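Local coordinates for putative invasin (Yersinia pseudotuberculosis IP 31758, PDB 5N40), which probably serves as a bacterial surface adhesin, carrying immunoglobulin-like domains and an adhesion domain of C-type lectin-like fold for contact with host cells, at residues S283-Y291 / F323-Y332; L35-Q46 / T61-T69. The protein carries 1 engineered substitution. One frame throughout, in Å; residues are numbered along the deposited sequence.

Interaction 1. Residues S283-Y291 / F323-Y332; sequences SSSQLVSLY and FYVYMNTGNY
Helix 284-291 runs nearly parallel to strand 323-325, at 11° between their directions and 8.6 Å at closest approach, with S284 facing F323 at the start and V288 facing G330 further on, where the chain has turned back. The near end is apolar: CB of S284 lies 4.1 Å from CB of F323, and CD1 of L287 meets CG2 of V325 at 3.9 Å, while CG2 of V288 reaches over toward V325 CG1 and the Y332 ring. M327 follows the strand with its chain bent at both chi2 and chi3, which curls the thioether back under the helix. Its SD lies against L287 CB and its CE comes to 3.4 Å from the backbone O of L287, with L290 CD2 also touching the methyl. Such a helix laid on a short, curled antiparallel sheet belongs to the C-type lectin-like fold of the adhesion domain; F323 is paired through its backbone with S313 and T315, from strands 311-313 and 315-318. At the far end the Y291 ring, swung anti to its backbone N (chi1 168°), lies flat on the turn 327-330. G330, at positive phi, brings its backbone flush against the ring, its CA 3.8 Å from the centroid and 17° off the normal, a CH-pi contact; G330 N and T329 O lie over the same face, while M327 O lies at the edge, 3.5 Å from CD1. The hydroxyl of Y291 is bonded to the backbone N of L296. At the helix start S283 and Q286 form a capping box, S283 OG accepting from Q286 N at 3.1 Å and S283 N donating back to Q286 OE1.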
loop_
_atom_site.group_PDB
_atom_site.type_symbol
_atom_site.label_atom_id
_atom_site.label_comp_id
_atom_site.label_asym_id
_atom_site.label_seq_id
_atom_site.Cartn_x
_atom_site.Cartn_y
_atom_site.Cartn_z
ATOM N N SER A 283 33.530 19.391 -22.524
ATOM C CA SER A 283 33.464 20.698 -23.148
ATOM C C SER A 283 32.060 21.276 -22.999
ATOM O O SER A 283 31.091 20.562 -22.726
ATOM C CB SER A 283 33.839 20.610 -24.629
ATOM O OG SER A 283 32.851 19.895 -25.357
ATOM N N SER A 284 31.950 22.591 -23.192
ATOM C CA SER A 284 30.641 23.222 -23.088
ATOM C C SER A 284 29.702 22.733 -24.189
ATOM O O SER A 284 28.509 22.530 -23.947
ATOM C CB SER A 284 30.782 24.745 -23.109
ATOM O OG SER A 284 31.488 25.196 -24.246
ATOM N N SER A 285 30.215 22.520 -25.407
ATOM C CA SER A 285 29.335 22.009 -26.457
ATOM C C SER A 285 28.872 20.585 -26.155
ATOM O O SER A 285 27.740 20.221 -26.493
ATOM C CB SER A 285 30.032 22.066 -27.817
ATOM O OG SER A 285 31.111 21.159 -27.878
ATOM N N GLN A 286 29.724 19.773 -25.531
ATOM C CA GLN A 286 29.302 18.436 -25.117
ATOM C C GLN A 286 28.156 18.510 -24.117
ATOM O O GLN A 286 27.153 17.804 -24.255
ATOM C CB GLN A 286 30.485 17.669 -24.533
ATOM C CG GLN A 286 31.403 17.088 -25.605
ATOM C CD GLN A 286 32.755 16.674 -25.076
ATOM O OE1 GLN A 286 33.081 16.910 -23.916
ATOM N NE2 GLN A 286 33.552 16.048 -25.930
ATOM N N LEU A 287 28.280 19.379 -23.110
ATOM C CA LEU A 287 27.208 19.536 -22.133
ATOM C C LEU A 287 25.931 20.041 -22.789
ATOM O O LEU A 287 24.831 19.616 -22.428
ATOM C CB LEU A 287 27.650 20.484 -21.015
ATOM C CG LEU A 287 28.640 19.894 -20.015
ATOM C CD1 LEU A 287 29.258 21.005 -19.184
ATOM C CD2 LEU A 287 27.959 18.860 -19.117
ATOM N N VAL A 288 26.051 20.950 -23.762
ATOM C CA VAL A 288 24.861 21.451 -24.437
ATOM C C VAL A 288 24.197 20.339 -25.235
ATOM O O VAL A 288 22.965 20.263 -25.305
ATOM C CB VAL A 288 25.213 22.655 -25.333
ATOM C CG1 VAL A 288 24.018 23.048 -26.184
ATOM C CG2 VAL A 288 25.667 23.836 -24.483
ATOM N N SER A 289 24.998 19.458 -25.848
ATOM C CA SER A 289 24.426 18.336 -26.587
ATOM C C SER A 289 23.669 17.390 -25.657
ATOM O O SER A 289 22.656 16.804 -26.057
ATOM C CB SER A 289 25.524 17.578 -27.338
ATOM O OG SER A 289 26.240 16.723 -26.464
ATOM N N LEU A 290 24.148 17.219 -24.423
ATOM C CA LEU A 290 23.391 16.436 -23.447
ATOM C C LEU A 290 22.086 17.137 -23.081
ATOM O O LEU A 290 21.026 16.497 -23.024
ATOM C CB LEU A 290 24.245 16.182 -22.204
ATOM C CG LEU A 290 23.597 15.349 -21.086
ATOM C CD1 LEU A 290 23.264 13.955 -21.582
ATOM C CD2 LEU A 290 24.511 15.281 -19.875
ATOM N N TYR A 291 22.137 18.454 -22.845
ATOM C CA TYR A 291 20.912 19.213 -22.623
ATOM C C TYR A 291 19.907 18.983 -23.749
ATOM O O TYR A 291 18.714 18.780 -23.502
ATOM C CB TYR A 291 21.206 20.712 -22.497
ATOM C CG TYR A 291 19.916 21.489 -22.561
ATOM C CD1 TYR A 291 19.068 21.551 -21.457
ATOM C CD2 TYR A 291 19.511 22.107 -23.734
ATOM C CE1 TYR A 291 17.861 22.226 -21.518
ATOM C CE2 TYR A 291 18.307 22.783 -23.808
ATOM C CZ TYR A 291 17.485 22.838 -22.696
ATOM O OH TYR A 291 16.283 23.499 -22.761
ATOM N N PHE A 323 33.782 28.490 -19.503
ATOM C CA PHE A 323 32.332 28.467 -19.582
ATOM C C PHE A 323 31.759 27.456 -18.599
ATOM O O PHE A 323 32.332 26.389 -18.381
ATOM C CB PHE A 323 31.872 28.097 -20.990
ATOM C CG PHE A 323 32.158 29.146 -22.026
ATOM C CD1 PHE A 323 31.394 30.299 -22.093
ATOM C CD2 PHE A 323 33.170 28.963 -22.950
ATOM C CE1 PHE A 323 31.648 31.263 -23.053
ATOM C CE2 PHE A 323 33.429 29.924 -23.911
ATOM C CZ PHE A 323 32.664 31.072 -23.961
ATOM N N TYR A 324 30.611 27.800 -18.028
ATOM C CA TYR A 324 29.766 26.860 -17.316
ATOM C C TYR A 324 28.426 26.803 -18.038
ATOM O O TYR A 324 28.083 27.697 -18.817
ATOM C CB TYR A 324 29.606 27.265 -15.843
ATOM C CG TYR A 324 29.276 28.728 -15.599
ATOM C CD1 TYR A 324 27.984 29.208 -15.777
ATOM C CD2 TYR A 324 30.250 29.621 -15.160
ATOM C CE1 TYR A 324 27.674 30.536 -15.539
ATOM C CE2 TYR A 324 29.947 30.948 -14.919
ATOM C CZ TYR A 324 28.656 31.399 -15.108
ATOM O OH TYR A 324 28.338 32.719 -14.875
ATOM N N VAL A 325 27.669 25.735 -17.799
ATOM C CA VAL A 325 26.431 25.490 -18.529
ATOM C C VAL A 325 25.280 25.319 -17.543
ATOM O O VAL A 325 25.392 24.570 -16.565
ATOM C CB VAL A 325 26.549 24.257 -19.441
ATOM C CG1 VAL A 325 25.284 24.098 -20.271
ATOM C CG2 VAL A 325 27.774 24.368 -20.350
ATOM N N TYR A 326 24.176 26.012 -17.815
ATOM C CA TYR A 326 22.899 25.809 -17.135
ATOM C C TYR A 326 22.234 24.584 -17.751
ATOM O O TYR A 326 21.705 24.648 -18.865
ATOM C CB TYR A 326 22.002 27.031 -17.296
ATOM C CG TYR A 326 22.531 28.323 -16.708
ATOM C CD1 TYR A 326 23.580 29.005 -17.306
ATOM C CD2 TYR A 326 21.950 28.880 -15.575
ATOM C CE1 TYR A 326 24.053 30.197 -16.778
ATOM C CE2 TYR A 326 22.413 30.070 -15.041
ATOM C CZ TYR A 326 23.463 30.724 -15.647
ATOM O OH TYR A 326 23.926 31.907 -15.118
ATOM N N MET A 327 22.244 23.459 -17.038
ATOM C CA MET A 327 21.697 22.240 -17.619
ATOM C C MET A 327 20.174 22.182 -17.554
ATOM O O MET A 327 19.582 21.211 -18.043
ATOM C CB MET A 327 22.323 21.018 -16.937
ATOM C CG MET A 327 23.811 20.878 -17.224
ATOM S SD MET A 327 24.180 20.746 -18.990
ATOM C CE MET A 327 23.512 19.137 -19.379
ATOM N N ASN A 328 19.525 23.205 -17.000
ATOM C CA ASN A 328 18.076 23.319 -17.070
ATOM C C ASN A 328 17.599 24.002 -18.346
ATOM O O ASN A 328 16.466 23.754 -18.781
ATOM C CB ASN A 328 17.548 24.092 -15.857
ATOM C CG ASN A 328 18.249 25.432 -15.661
ATOM O OD1 ASN A 328 19.481 25.517 -15.670
ATOM N ND2 ASN A 328 17.459 26.486 -15.488
ATOM N N THR A 329 18.443 24.828 -18.970
ATOM C CA THR A 329 18.049 25.584 -20.154
ATOM C C THR A 329 19.009 25.468 -21.331
ATOM O O THR A 329 18.633 25.875 -22.435
ATOM C CB THR A 329 17.902 27.078 -19.816
ATOM O OG1 THR A 329 19.128 27.563 -19.255
ATOM C CG2 THR A 329 16.759 27.312 -18.839
ATOM N N GLY A 330 20.225 24.960 -21.141
ATOM C CA GLY A 330 21.215 24.920 -22.199
ATOM C C GLY A 330 22.017 26.194 -22.373
ATOM O O GLY A 330 22.899 26.240 -23.242
ATOM N N ASN A 331 21.740 27.226 -21.586
ATOM C CA ASN A 331 22.528 28.448 -21.645
ATOM C C ASN A 331 23.916 28.216 -21.053
ATOM O O ASN A 331 24.116 27.348 -20.202
ATOM C CB ASN A 331 21.811 29.571 -20.894
ATOM C CG ASN A 331 20.427 29.850 -21.448
ATOM O OD1 ASN A 331 19.465 30.022 -20.700
ATOM N ND2 ASN A 331 20.321 29.888 -22.771
ATOM N N TYR A 332 24.885 29.001 -21.519
ATOM C CA TYR A 332 26.252 28.900 -21.027
ATOM C C TYR A 332 26.847 30.293 -20.918
ATOM O O TYR A 332 26.435 31.214 -21.628
ATOM C CB TYR A 332 27.127 28.022 -21.932
ATOM C CG TYR A 332 27.174 28.464 -23.376
ATOM C CD1 TYR A 332 26.148 28.137 -24.256
ATOM C CD2 TYR A 332 28.248 29.197 -23.865
ATOM C CE1 TYR A 332 26.189 28.536 -25.582
ATOM C CE2 TYR A 332 28.297 29.598 -25.189
ATOM C CZ TYR A 332 27.266 29.266 -26.041
ATOM O OH TYR A 332 27.316 29.664 -27.359
#

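Interaction 2. Residues L35-Q46 / T61-T69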
loop_
_atom_site.group_PDB
_atom_site.type_symbol
_atom_site.label_atom_id
_atom_site.label_comp_id
_atom_site.label_asym_id
_atom_site.label_seq_id
_atom_site.Cartn_x
_atom_site.Cartn_y
_atom_site.Cartn_z
ATOM N N LEU A 35 -42.920 -24.702 20.037
ATOM C CA LEU A 35 -44.169 -24.381 19.361
ATOM C C LEU A 35 -45.333 -24.595 20.319
ATOM O O LEU A 35 -45.543 -25.708 20.817
ATOM C CB LEU A 35 -44.326 -25.233 18.102
ATOM C CG LEU A 35 -45.487 -24.865 17.175
ATOM C CD1 LEU A 35 -45.359 -23.438 16.665
ATOM C CD2 LEU A 35 -45.572 -25.838 16.006
ATOM N N ARG A 36 -46.084 -23.531 20.583
ATOM C CA ARG A 36 -47.123 -23.543 21.604
ATOM C C ARG A 36 -48.388 -22.907 21.053
ATOM O O ARG A 36 -48.329 -22.013 20.202
ATOM C CB ARG A 36 -46.670 -22.796 22.865
ATOM C CG ARG A 36 -45.469 -23.430 23.562
ATOM C CD ARG A 36 -45.876 -24.731 24.264
ATOM N NE ARG A 36 -44.778 -25.399 24.969
ATOM C CZ ARG A 36 -43.972 -26.312 24.431
ATOM N NH1 ARG A 36 -44.098 -26.671 23.156
ATOM N NH2 ARG A 36 -43.015 -26.863 25.168
ATOM N N ASP A 37 -49.534 -23.391 21.530
ATOM C CA ASP A 37 -50.804 -22.807 21.140
ATOM C C ASP A 37 -51.190 -21.702 22.126
ATOM O O ASP A 37 -50.428 -21.340 23.024
ATOM C CB ASP A 37 -51.887 -23.888 21.005
ATOM C CG ASP A 37 -52.291 -24.531 22.340
ATOM O OD1 ASP A 37 -52.003 -23.979 23.417
ATOM O OD2 ASP A 37 -52.914 -25.616 22.297
ATOM N N SER A 38 -52.382 -21.133 21.930
ATOM C CA SER A 38 -52.812 -19.991 22.729
ATOM C C SER A 38 -53.032 -20.352 24.192
ATOM O O SER A 38 -53.123 -19.449 25.029
ATOM C CB SER A 38 -54.096 -19.406 22.149
ATOM O OG SER A 38 -55.126 -20.377 22.142
ATOM N N ASN A 39 -53.135 -21.640 24.511
ATOM C CA ASN A 39 -53.250 -22.116 25.883
ATOM C C ASN A 39 -51.918 -22.600 26.436
ATOM O O ASN A 39 -51.878 -23.180 27.528
ATOM C CB ASN A 39 -54.285 -23.239 25.958
ATOM C CG ASN A 39 -55.687 -22.752 25.668
ATOM O OD1 ASN A 39 -56.152 -21.783 26.265
ATOM N ND2 ASN A 39 -56.366 -23.413 24.736
ATOM N N ASN A 40 -50.835 -22.377 25.693
ATOM C CA ASN A 40 -49.482 -22.813 26.023
ATOM C C ASN A 40 -49.331 -24.329 26.036
ATOM O O ASN A 40 -48.434 -24.858 26.701
ATOM C CB ASN A 40 -49.005 -22.234 27.353
ATOM C CG ASN A 40 -47.492 -22.126 27.419
ATOM O OD1 ASN A 40 -46.831 -21.874 26.405
ATOM N ND2 ASN A 40 -46.935 -22.325 28.605
ATOM N N ASN A 41 -50.180 -25.047 25.296
ATOM C CA ASN A 41 -49.975 -26.471 25.071
ATOM C C ASN A 41 -48.960 -26.676 23.946
ATOM O O ASN A 41 -48.951 -25.912 22.978
ATOM C CB ASN A 41 -51.286 -27.155 24.690
ATOM C CG ASN A 41 -52.388 -26.921 25.702
ATOM O OD1 ASN A 41 -53.430 -26.346 25.380
ATOM N ND2 ASN A 41 -52.170 -27.379 26.927
ATOM N N PRO A 42 -48.113 -27.703 24.033
ATOM C CA PRO A 42 -47.216 -28.010 22.908
ATOM C C PRO A 42 -48.003 -28.443 21.679
ATOM O O PRO A 42 -49.032 -29.111 21.788
ATOM C CB PRO A 42 -46.342 -29.154 23.446
ATOM C CG PRO A 42 -46.506 -29.123 24.930
ATOM C CD PRO A 42 -47.889 -28.609 25.175
ATOM N N VAL A 43 -47.516 -28.056 20.503
ATOM C CA VAL A 43 -48.099 -28.478 19.232
ATOM C C VAL A 43 -47.121 -29.449 18.586
ATOM O O VAL A 43 -46.021 -29.060 18.172
ATOM C CB VAL A 43 -48.393 -27.287 18.311
ATOM C CG1 VAL A 43 -49.077 -27.754 17.039
ATOM C CG2 VAL A 43 -49.247 -26.257 19.040
ATOM N N THR A 44 -47.523 -30.709 18.485
ATOM C CA THR A 44 -46.646 -31.775 18.024
ATOM C C THR A 44 -46.945 -32.149 16.573
ATOM O O THR A 44 -47.998 -31.821 16.022
ATOM C CB THR A 44 -46.788 -33.003 18.933
ATOM O OG1 THR A 44 -48.130 -33.502 18.877
ATOM C CG2 THR A 44 -46.456 -32.638 20.378
ATOM N N GLY A 45 -45.986 -32.836 15.955
ATOM C CA GLY A 45 -46.189 -33.409 14.638
ATOM C C GLY A 45 -46.253 -32.414 13.499
ATOM O O GLY A 45 -46.811 -32.731 12.446
ATOM N N GLN A 46 -45.691 -31.227 13.670
ATOM C CA GLN A 46 -45.803 -30.184 12.661
ATOM C C GLN A 46 -44.638 -30.209 11.674
ATOM O O GLN A 46 -43.580 -30.793 11.923
ATOM C CB GLN A 46 -45.886 -28.815 13.330
ATOM C CG GLN A 46 -47.060 -28.690 14.278
ATOM C CD GLN A 46 -48.380 -28.983 13.594
ATOM O OE1 GLN A 46 -48.835 -28.218 12.743
ATOM N NE2 GLN A 46 -48.995 -30.107 13.951
ATOM N N THR A 61 -35.844 -31.366 12.859
ATOM C CA THR A 61 -36.398 -32.579 13.444
ATOM C C THR A 61 -37.124 -32.228 14.735
ATOM O O THR A 61 -36.825 -31.226 15.390
ATOM C CB THR A 61 -35.316 -33.641 13.730
ATOM O OG1 THR A 61 -34.446 -33.187 14.772
ATOM C CG2 THR A 61 -34.500 -33.921 12.481
ATOM N N GLU A 62 -38.094 -33.060 15.091
ATOM C CA GLU A 62 -38.945 -32.816 16.247
ATOM C C GLU A 62 -38.498 -33.681 17.416
ATOM O O GLU A 62 -38.260 -34.885 17.252
ATOM C CB GLU A 62 -40.410 -33.105 15.911
ATOM C CG GLU A 62 -41.366 -32.912 17.090
ATOM C CD GLU A 62 -42.800 -33.235 16.731
ATOM O OE1 GLU A 62 -43.041 -33.696 15.600
ATOM O OE2 GLU A 62 -43.691 -33.041 17.589
ATOM N N GLN A 63 -38.385 -33.062 18.590
ATOM C CA GLN A 63 -38.177 -33.763 19.845
ATOM C C GLN A 63 -39.442 -33.653 20.693
ATOM O O GLN A 63 -40.491 -33.174 20.237
ATOM C CB GLN A 63 -36.950 -33.212 20.578
ATOM C CG GLN A 63 -35.631 -33.572 19.902
ATOM C CD GLN A 63 -35.366 -32.718 18.691
ATOM O OE1 GLN A 63 -35.485 -31.493 18.749
ATOM N NE2 GLN A 63 -35.005 -33.353 17.578
ATOM N N ALA A 64 -39.347 -34.110 21.936
ATOM C CA ALA A 64 -40.521 -34.176 22.789
ATOM C C ALA A 64 -41.021 -32.778 23.140
ATOM O O ALA A 64 -40.279 -31.790 23.108
ATOM C CB ALA A 64 -40.207 -34.956 24.065
ATOM N N SER A 65 -42.314 -32.705 23.459
ATOM C CA SER A 65 -42.933 -31.489 23.989
ATOM C C SER A 65 -42.923 -30.350 22.970
ATOM O O SER A 65 -42.741 -29.185 23.323
ATOM C CB SER A 65 -42.257 -31.058 25.292
ATOM O OG SER A 65 -42.493 -32.019 26.312
ATOM N N GLY A 66 -43.138 -30.686 21.701
ATOM C CA GLY A 66 -43.296 -29.662 20.678
ATOM C C GLY A 66 -42.068 -28.804 20.468
ATOM O O GLY A 66 -42.192 -27.604 20.180
ATOM N N LEU A 67 -40.884 -29.381 20.616
ATOM C CA LEU A 67 -39.637 -28.699 20.313
ATOM C C LEU A 67 -39.138 -29.154 18.950
ATOM O O LEU A 67 -39.191 -30.343 18.624
ATOM C CB LEU A 67 -38.579 -28.988 21.380
ATOM C CG LEU A 67 -38.464 -27.995 22.541
ATOM C CD1 LEU A 67 -39.810 -27.736 23.209
ATOM C CD2 LEU A 67 -37.469 -28.526 23.556
ATOM N N TYR A 68 -38.656 -28.203 18.157
ATOM C CA TYR A 68 -38.149 -28.484 16.821
ATOM C C TYR A 68 -36.791 -27.818 16.679
ATOM O O TYR A 68 -36.662 -26.618 16.938
ATOM C CB TYR A 68 -39.110 -27.973 15.742
ATOM C CG TYR A 68 -40.515 -28.515 15.859
ATOM C CD1 TYR A 68 -41.392 -28.028 16.825
ATOM C CD2 TYR A 68 -40.971 -29.510 15.001
ATOM C CE1 TYR A 68 -42.681 -28.521 16.941
ATOM C CE2 TYR A 68 -42.264 -30.004 15.107
ATOM C CZ TYR A 68 -43.114 -29.500 16.074
ATOM O OH TYR A 68 -44.403 -29.988 16.184
ATOM N N THR A 69 -35.787 -28.588 16.260
ATOM C CA THR A 69 -34.413 -28.100 16.247
ATOM C C THR A 69 -33.754 -28.314 14.892
ATOM O O THR A 69 -34.131 -29.195 14.118
ATOM C CB THR A 69 -33.574 -28.783 17.329
ATOM O OG1 THR A 69 -33.560 -30.200 17.112
ATOM C CG2 THR A 69 -34.161 -28.491 18.698
HETATM O O HOH W 1 -42.699 -33.145 12.967
#
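The hairpin bend joining strands 56-63 and 67-73 of the invasin-type immunoglobulin-like domain is clasped by the loop 35-46, and Y68 and R36 do much of the holding. The Y68 hydroxyl works both ways: it donates to V43 O at 2.7 Å and accepts from Q46 N at 3.1 Å, which fixes the ring's outer end between two loop peptides, with V43 O at the ring edge. L35 CB lies against CE1 of the same ring. E62, its chain extended from CG anti to the backbone N (chi1 178°), reaches out to take G45 N on the syn side of OE2 at 2.8 Å, and its OE1 joins Q46 O through a water. R36 grips a single acceptor end-on, NH1 and NH2 both bonding S65 O at 2.9 and 3.0 Å, both bonds bent as two N-H groups share one oxygen, which is tilted about 20° from the guanidinium plane; P42 CG covers one face of that group. NH1 also bonds L35 O, which V43 N reaches from the opposite face. Between these grips, L35 N donates nearly straight to G66 O (172°). Y68 lies in strand 67-73, paired through its backbone with L33 of strand 28-34, while the backbone of R36 bonds S8 and the hydroxyl of S12 in the N-terminal segment.

The two contacts lie on opposite sides of the chain's centre, their own centres about 96 Å apart, and share no element: interaction 1 joins a helix to a sheet strand and turn in the adhesion domain, interaction 2 joins a loop to a hairpin in the N-terminal immunoglobulin-like domain. Interaction 1 is the more buried, interaction 2 the more surface-lying, and their chemistry differs. Interaction 1 relies on apolar and aromatic contacts, with no clear hydrogen bond crossing between its segments, whereas interaction 2 has one small apolar touch and is held by six hydrogen bonds and a bridging water. Glycines of positive phi take part in both; across the contact Y291 offers a ring face and Y68 chiefly its hydroxyl.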